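Local structure of cytochrome C-type biogenesis protein ccmF (Thermus thermophilus, 6ZMQ) at residues 207-221 and 281-295. The protein binds heme in the membrane and acts as a heme lyase in cytochrome c maturation, probably taking part in heme transfer. Sequence-based numbering, arbitrary orientation.
Sequences AVAAMATRRYQTWVE and QQTRGAFKTWNFAFV
At the ends of predicted transmembrane helices of the cytochrome c assembly family region, the end of helix 185-213 and its following loop pack against the turn joining helices 266-284 and 288-307 and the first turns of the latter, with the Phe292 ring wedged between Trp219 and Met211. Trp219 makes an offset stack with it: the centroid of its five-membered ring lies 4.5 Å from that of Phe292, with planes 19° apart. On the other face, Met211 CG sits 3.5 Å from the Phe292 centroid, nearly on the normal, a CH-pi contact; SD, also over this face, adds a Met-aromatic one. Chi1 of Met211 (-72°, CG anti to the carbonyl carbon) swings CG over the ring, and chi2 then sets SD 3.5 Å from Phe292 CG. Ala207 CB closes an edge of the ring, 3.7 Å from Phe292 CD1. Beside this apolar layer, Gln281 NE2 donates to Gln217 O (3.1 Å), and Gln217 NE2 reaches Gln281 O (3.2 Å) from above the carbonyl plane, joining the loop to helix 266-284. Gln281 O also accepts from Gly285 N. The axes of the short segments 207-213 and 288-295 come within 10.5 Å, with 138° between their N-to-C directions, while helix 325-345 touches Met211 and Phe292 through Leu344.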
loop_
_atom_site.group_PDB
_atom_site.type_symbol
_atom_site.label_atom_id
_atom_site.label_comp_id
_atom_site.label_asym_id
_atom_site.label_seq_id
_atom_site.Cartn_x
_atom_site.Cartn_y
_atom_site.Cartn_z
ATOM N N ALA A 207 -3.358 -18.212 -11.225
ATOM C CA ALA A 207 -2.071 -18.497 -11.846
ATOM C C ALA A 207 -1.556 -19.866 -11.450
ATOM O O ALA A 207 -1.153 -20.651 -12.319
ATOM C CB ALA A 207 -1.060 -17.441 -11.461
ATOM N N VAL A 208 -1.684 -20.219 -10.163
ATOM C CA VAL A 208 -1.239 -21.538 -9.717
ATOM C C VAL A 208 -2.237 -22.584 -10.179
ATOM O O VAL A 208 -1.872 -23.749 -10.405
ATOM C CB VAL A 208 -0.992 -21.471 -8.194
ATOM C CG1 VAL A 208 -0.629 -22.820 -7.585
ATOM C CG2 VAL A 208 0.140 -20.500 -7.915
ATOM N N ALA A 209 -3.457 -22.150 -10.482
ATOM C CA ALA A 209 -4.381 -22.998 -11.199
ATOM C C ALA A 209 -3.951 -23.171 -12.648
ATOM O O ALA A 209 -3.857 -24.311 -13.123
ATOM C CB ALA A 209 -5.762 -22.385 -11.096
ATOM N N ALA A 210 -3.587 -22.059 -13.314
ATOM C CA ALA A 210 -3.389 -22.044 -14.765
ATOM C C ALA A 210 -2.197 -22.892 -15.181
ATOM O O ALA A 210 -2.327 -23.764 -16.052
ATOM C CB ALA A 210 -3.198 -20.611 -15.262
ATOM N N MET A 211 -1.072 -22.746 -14.473
ATOM C CA MET A 211 0.123 -23.545 -14.714
ATOM C C MET A 211 -0.054 -25.013 -14.359
ATOM O O MET A 211 0.761 -25.839 -14.790
ATOM C CB MET A 211 1.306 -23.001 -13.905
ATOM C CG MET A 211 1.857 -21.689 -14.414
ATOM S SD MET A 211 2.843 -20.776 -13.201
ATOM C CE MET A 211 2.042 -21.155 -11.635
ATOM N N ALA A 212 -1.067 -25.357 -13.568
ATOM C CA ALA A 212 -1.375 -26.762 -13.382
ATOM C C ALA A 212 -2.479 -27.247 -14.304
ATOM O O ALA A 212 -2.578 -28.456 -14.542
ATOM C CB ALA A 212 -1.747 -27.038 -11.928
ATOM N N THR A 213 -3.312 -26.346 -14.827
ATOM C CA THR A 213 -4.412 -26.771 -15.685
ATOM C C THR A 213 -4.012 -26.634 -17.154
ATOM O O THR A 213 -4.743 -27.074 -18.051
ATOM C CB THR A 213 -5.667 -25.958 -15.301
ATOM O OG1 THR A 213 -5.797 -26.019 -13.878
ATOM C CG2 THR A 213 -6.960 -26.582 -15.808
ATOM N N ARG A 214 -2.825 -26.057 -17.388
ATOM C CA ARG A 214 -2.148 -25.938 -18.683
ATOM C C ARG A 214 -2.925 -25.065 -19.667
ATOM O O ARG A 214 -2.781 -25.204 -20.885
ATOM C CB ARG A 214 -1.804 -27.305 -19.295
ATOM C CG ARG A 214 -0.852 -28.114 -18.429
ATOM C CD ARG A 214 -1.383 -29.506 -18.130
ATOM N NE ARG A 214 -0.645 -30.122 -17.033
ATOM C CZ ARG A 214 -1.116 -31.103 -16.269
ATOM N NH1 ARG A 214 -2.318 -31.608 -16.504
ATOM N NH2 ARG A 214 -0.376 -31.596 -15.287
ATOM N N ARG A 215 -3.720 -24.141 -19.129
ATOM C CA ARG A 215 -4.393 -23.077 -19.874
ATOM C C ARG A 215 -3.765 -21.759 -19.424
ATOM O O ARG A 215 -4.171 -21.187 -18.407
ATOM C CB ARG A 215 -5.901 -23.123 -19.626
ATOM C CG ARG A 215 -6.549 -24.391 -20.155
ATOM C CD ARG A 215 -8.074 -24.323 -20.177
ATOM N NE ARG A 215 -8.645 -25.599 -19.749
ATOM C CZ ARG A 215 -9.188 -25.811 -18.557
ATOM N NH1 ARG A 215 -9.224 -24.833 -17.670
ATOM N NH2 ARG A 215 -9.689 -27.000 -18.247
ATOM N N TYR A 216 -2.801 -21.254 -20.205
ATOM C CA TYR A 216 -1.806 -20.304 -19.715
ATOM C C TYR A 216 -2.102 -18.850 -20.039
ATOM O O TYR A 216 -1.389 -17.971 -19.540
ATOM C CB TYR A 216 -0.423 -20.622 -20.301
ATOM C CG TYR A 216 0.052 -22.028 -20.074
ATOM C CD1 TYR A 216 0.506 -22.434 -18.826
ATOM C CD2 TYR A 216 0.073 -22.947 -21.121
ATOM C CE1 TYR A 216 0.940 -23.727 -18.617
ATOM C CE2 TYR A 216 0.510 -24.239 -20.926
ATOM C CZ TYR A 216 0.943 -24.621 -19.676
ATOM O OH TYR A 216 1.382 -25.907 -19.483
ATOM N N GLN A 217 -3.090 -18.567 -20.878
ATOM C CA GLN A 217 -3.368 -17.191 -21.251
ATOM C C GLN A 217 -4.686 -16.678 -20.691
ATOM O O GLN A 217 -4.758 -15.514 -20.281
ATOM C CB GLN A 217 -3.332 -17.053 -22.786
ATOM C CG GLN A 217 -4.318 -16.090 -23.440
ATOM C CD GLN A 217 -3.924 -14.645 -23.213
ATOM O OE1 GLN A 217 -2.763 -14.353 -22.954
ATOM N NE2 GLN A 217 -4.894 -13.740 -23.282
ATOM N N THR A 218 -5.690 -17.553 -20.566
ATOM C CA THR A 218 -7.049 -17.159 -20.209
ATOM C C THR A 218 -7.182 -16.659 -18.776
ATOM O O THR A 218 -8.159 -15.969 -18.468
ATOM C CB THR A 218 -8.010 -18.336 -20.420
ATOM O OG1 THR A 218 -9.352 -17.911 -20.154
ATOM C CG2 THR A 218 -7.654 -19.505 -19.501
ATOM N N TRP A 219 -6.220 -16.979 -17.908
ATOM C CA TRP A 219 -6.334 -16.726 -16.474
ATOM C C TRP A 219 -6.298 -15.250 -16.087
ATOM O O TRP A 219 -6.884 -14.900 -15.059
ATOM C CB TRP A 219 -5.210 -17.453 -15.734
ATOM C CG TRP A 219 -3.868 -16.833 -15.971
ATOM C CD1 TRP A 219 -3.087 -16.987 -17.075
ATOM C CD2 TRP A 219 -3.151 -15.952 -15.090
ATOM N NE1 TRP A 219 -1.934 -16.256 -16.942
ATOM C CE2 TRP A 219 -1.951 -15.611 -15.733
ATOM C CE3 TRP A 219 -3.411 -15.414 -13.825
ATOM C CZ2 TRP A 219 -1.003 -14.771 -15.149
ATOM C CZ3 TRP A 219 -2.469 -14.570 -13.249
ATOM C CH2 TRP A 219 -1.280 -14.264 -13.912
ATOM N N VAL A 220 -5.653 -14.371 -16.861
ATOM C CA VAL A 220 -5.406 -13.028 -16.349
ATOM C C VAL A 220 -6.496 -12.059 -16.797
ATOM O O VAL A 220 -6.707 -11.030 -16.135
ATOM C CB VAL A 220 -3.997 -12.499 -16.716
ATOM C CG1 VAL A 220 -3.915 -12.029 -18.134
ATOM C CG2 VAL A 220 -3.576 -11.383 -15.767
ATOM N N GLU A 221 -7.232 -12.385 -17.851
ATOM C CA GLU A 221 -8.274 -11.508 -18.345
ATOM C C GLU A 221 -9.608 -11.772 -17.670
ATOM O O GLU A 221 -10.479 -10.895 -17.687
ATOM C CB GLU A 221 -8.376 -11.653 -19.869
ATOM C CG GLU A 221 -7.934 -13.024 -20.363
ATOM C CD GLU A 221 -8.046 -13.180 -21.860
ATOM O OE1 GLU A 221 -8.195 -14.325 -22.327
ATOM O OE2 GLU A 221 -7.940 -12.155 -22.572
ATOM N N GLN A 281 -0.733 -9.216 -22.033
ATOM C CA GLN A 281 -1.282 -10.479 -22.513
ATOM C C GLN A 281 -2.801 -10.388 -22.624
ATOM O O GLN A 281 -3.380 -10.969 -23.557
ATOM C CB GLN A 281 -0.825 -11.680 -21.680
ATOM C CG GLN A 281 -1.710 -12.126 -20.608
ATOM C CD GLN A 281 -1.159 -13.303 -19.825
ATOM O OE1 GLN A 281 -0.083 -13.222 -19.255
ATOM N NE2 GLN A 281 -1.918 -14.394 -19.769
ATOM N N GLN A 282 -3.426 -9.521 -21.780
ATOM C CA GLN A 282 -4.848 -9.160 -21.878
ATOM C C GLN A 282 -5.173 -8.614 -23.255
ATOM O O GLN A 282 -6.251 -8.861 -23.803
ATOM C CB GLN A 282 -5.252 -8.111 -20.825
ATOM C CG GLN A 282 -5.525 -8.559 -19.389
ATOM C CD GLN A 282 -5.722 -7.371 -18.457
ATOM O OE1 GLN A 282 -6.282 -6.347 -18.848
ATOM N NE2 GLN A 282 -5.216 -7.487 -17.239
ATOM N N THR A 283 -4.229 -7.884 -23.832
ATOM C CA THR A 283 -4.426 -7.378 -25.172
ATOM C C THR A 283 -3.611 -8.111 -26.236
ATOM O O THR A 283 -3.810 -7.835 -27.426
ATOM C CB THR A 283 -4.144 -5.873 -25.197
ATOM O OG1 THR A 283 -2.974 -5.583 -24.427
ATOM C CG2 THR A 283 -5.330 -5.119 -24.603
ATOM N N ARG A 284 -2.673 -9.010 -25.879
ATOM C CA ARG A 284 -1.810 -9.536 -26.942
ATOM C C ARG A 284 -1.382 -10.992 -26.779
ATOM O O ARG A 284 -0.827 -11.562 -27.727
ATOM C CB ARG A 284 -0.544 -8.665 -27.082
ATOM C CG ARG A 284 0.145 -8.746 -28.419
ATOM C CD ARG A 284 0.182 -7.389 -29.070
ATOM N NE ARG A 284 0.460 -7.521 -30.489
ATOM C CZ ARG A 284 -0.296 -6.979 -31.434
ATOM N NH1 ARG A 284 -1.358 -6.257 -31.100
ATOM N NH2 ARG A 284 0.017 -7.142 -32.709
ATOM N N GLY A 285 -1.638 -11.617 -25.635
ATOM C CA GLY A 285 -1.083 -12.938 -25.373
ATOM C C GLY A 285 0.426 -12.988 -25.243
ATOM O O GLY A 285 1.054 -13.907 -25.781
ATOM N N ALA A 286 1.032 -12.009 -24.570
ATOM C CA ALA A 286 2.480 -11.948 -24.449
ATOM C C ALA A 286 2.926 -11.722 -23.008
ATOM O O ALA A 286 2.296 -10.995 -22.235
ATOM C CB ALA A 286 3.063 -10.852 -25.355
ATOM N N PHE A 287 4.096 -12.289 -22.718
ATOM C CA PHE A 287 4.685 -12.480 -21.386
ATOM C C PHE A 287 3.676 -13.131 -20.442
ATOM O O PHE A 287 3.267 -12.541 -19.442
ATOM C CB PHE A 287 5.221 -11.217 -20.673
ATOM C CG PHE A 287 5.702 -10.070 -21.539
ATOM C CD1 PHE A 287 6.922 -10.057 -22.219
ATOM C CD2 PHE A 287 4.921 -8.919 -21.561
ATOM C CE1 PHE A 287 7.286 -8.947 -22.968
ATOM C CE2 PHE A 287 5.296 -7.810 -22.267
ATOM C CZ PHE A 287 6.456 -7.833 -23.002
ATOM N N LYS A 288 3.274 -14.357 -20.762
ATOM C CA LYS A 288 2.566 -15.128 -19.750
ATOM C C LYS A 288 3.529 -15.724 -18.741
ATOM O O LYS A 288 3.158 -15.883 -17.567
ATOM C CB LYS A 288 1.700 -16.220 -20.396
ATOM C CG LYS A 288 2.393 -17.113 -21.403
ATOM C CD LYS A 288 1.396 -17.595 -22.449
ATOM C CE LYS A 288 1.029 -16.443 -23.374
ATOM N NZ LYS A 288 -0.277 -16.593 -24.081
ATOM N N THR A 289 4.781 -15.947 -19.165
ATOM C CA THR A 289 5.883 -16.347 -18.290
ATOM C C THR A 289 6.161 -15.286 -17.228
ATOM O O THR A 289 6.185 -15.580 -16.019
ATOM C CB THR A 289 7.145 -16.565 -19.136
ATOM O OG1 THR A 289 6.876 -17.515 -20.173
ATOM C CG2 THR A 289 8.300 -17.061 -18.287
ATOM N N TRP A 290 6.306 -14.035 -17.667
ATOM C CA TRP A 290 6.571 -12.943 -16.740
ATOM C C TRP A 290 5.348 -12.603 -15.917
ATOM O O TRP A 290 5.483 -12.095 -14.804
ATOM C CB TRP A 290 7.052 -11.711 -17.502
ATOM C CG TRP A 290 8.434 -11.880 -18.032
ATOM C CD1 TRP A 290 8.803 -11.853 -19.343
ATOM C CD2 TRP A 290 9.642 -12.089 -17.278
ATOM N NE1 TRP A 290 10.156 -12.051 -19.459
ATOM C CE2 TRP A 290 10.693 -12.196 -18.206
ATOM C CE3 TRP A 290 9.937 -12.195 -15.910
ATOM C CZ2 TRP A 290 12.010 -12.412 -17.814
ATOM C CZ3 TRP A 290 11.239 -12.410 -15.527
ATOM C CH2 TRP A 290 12.262 -12.510 -16.471
ATOM N N ASN A 291 4.155 -12.905 -16.434
ATOM C CA ASN A 291 2.944 -12.649 -15.673
ATOM C C ASN A 291 2.798 -13.611 -14.518
ATOM O O ASN A 291 2.467 -13.174 -13.411
ATOM C CB ASN A 291 1.721 -12.750 -16.562
ATOM C CG ASN A 291 1.263 -11.424 -17.004
ATOM O OD1 ASN A 291 1.089 -10.545 -16.178
ATOM N ND2 ASN A 291 1.062 -11.252 -18.309
ATOM N N PHE A 292 3.072 -14.903 -14.764
ATOM C CA PHE A 292 3.097 -15.914 -13.709
ATOM C C PHE A 292 4.152 -15.573 -12.658
ATOM O O PHE A 292 3.864 -15.598 -11.445
ATOM C CB PHE A 292 3.389 -17.292 -14.316
ATOM C CG PHE A 292 2.233 -17.911 -15.065
ATOM C CD1 PHE A 292 0.937 -17.833 -14.570
ATOM C CD2 PHE A 292 2.456 -18.622 -16.240
ATOM C CE1 PHE A 292 -0.127 -18.422 -15.250
ATOM C CE2 PHE A 292 1.396 -19.178 -16.945
ATOM C CZ PHE A 292 0.099 -19.085 -16.440
ATOM N N ALA A 293 5.357 -15.183 -13.123
ATOM C CA ALA A 293 6.439 -14.763 -12.231
ATOM C C ALA A 293 6.047 -13.547 -11.393
ATOM O O ALA A 293 6.233 -13.539 -10.168
ATOM C CB ALA A 293 7.699 -14.462 -13.046
ATOM N N PHE A 294 5.443 -12.537 -12.029
ATOM C CA PHE A 294 5.147 -11.294 -11.335
ATOM C C PHE A 294 3.988 -11.445 -10.360
ATOM O O PHE A 294 4.012 -10.827 -9.294
ATOM C CB PHE A 294 4.867 -10.170 -12.331
ATOM C CG PHE A 294 6.107 -9.581 -12.942
ATOM C CD1 PHE A 294 7.294 -9.554 -12.228
ATOM C CD2 PHE A 294 6.083 -9.028 -14.218
ATOM C CE1 PHE A 294 8.447 -9.016 -12.783
ATOM C CE2 PHE A 294 7.231 -8.482 -14.782
ATOM C CZ PHE A 294 8.415 -8.479 -14.060
ATOM N N VAL A 295 2.975 -12.257 -10.685
ATOM C CA VAL A 295 1.867 -12.405 -9.739
ATOM C C VAL A 295 2.292 -13.257 -8.542
ATOM O O VAL A 295 1.880 -12.978 -7.407
ATOM C CB VAL A 295 0.590 -12.942 -10.423
ATOM C CG1 VAL A 295 0.752 -14.337 -10.941
ATOM C CG2 VAL A 295 -0.640 -12.821 -9.494
#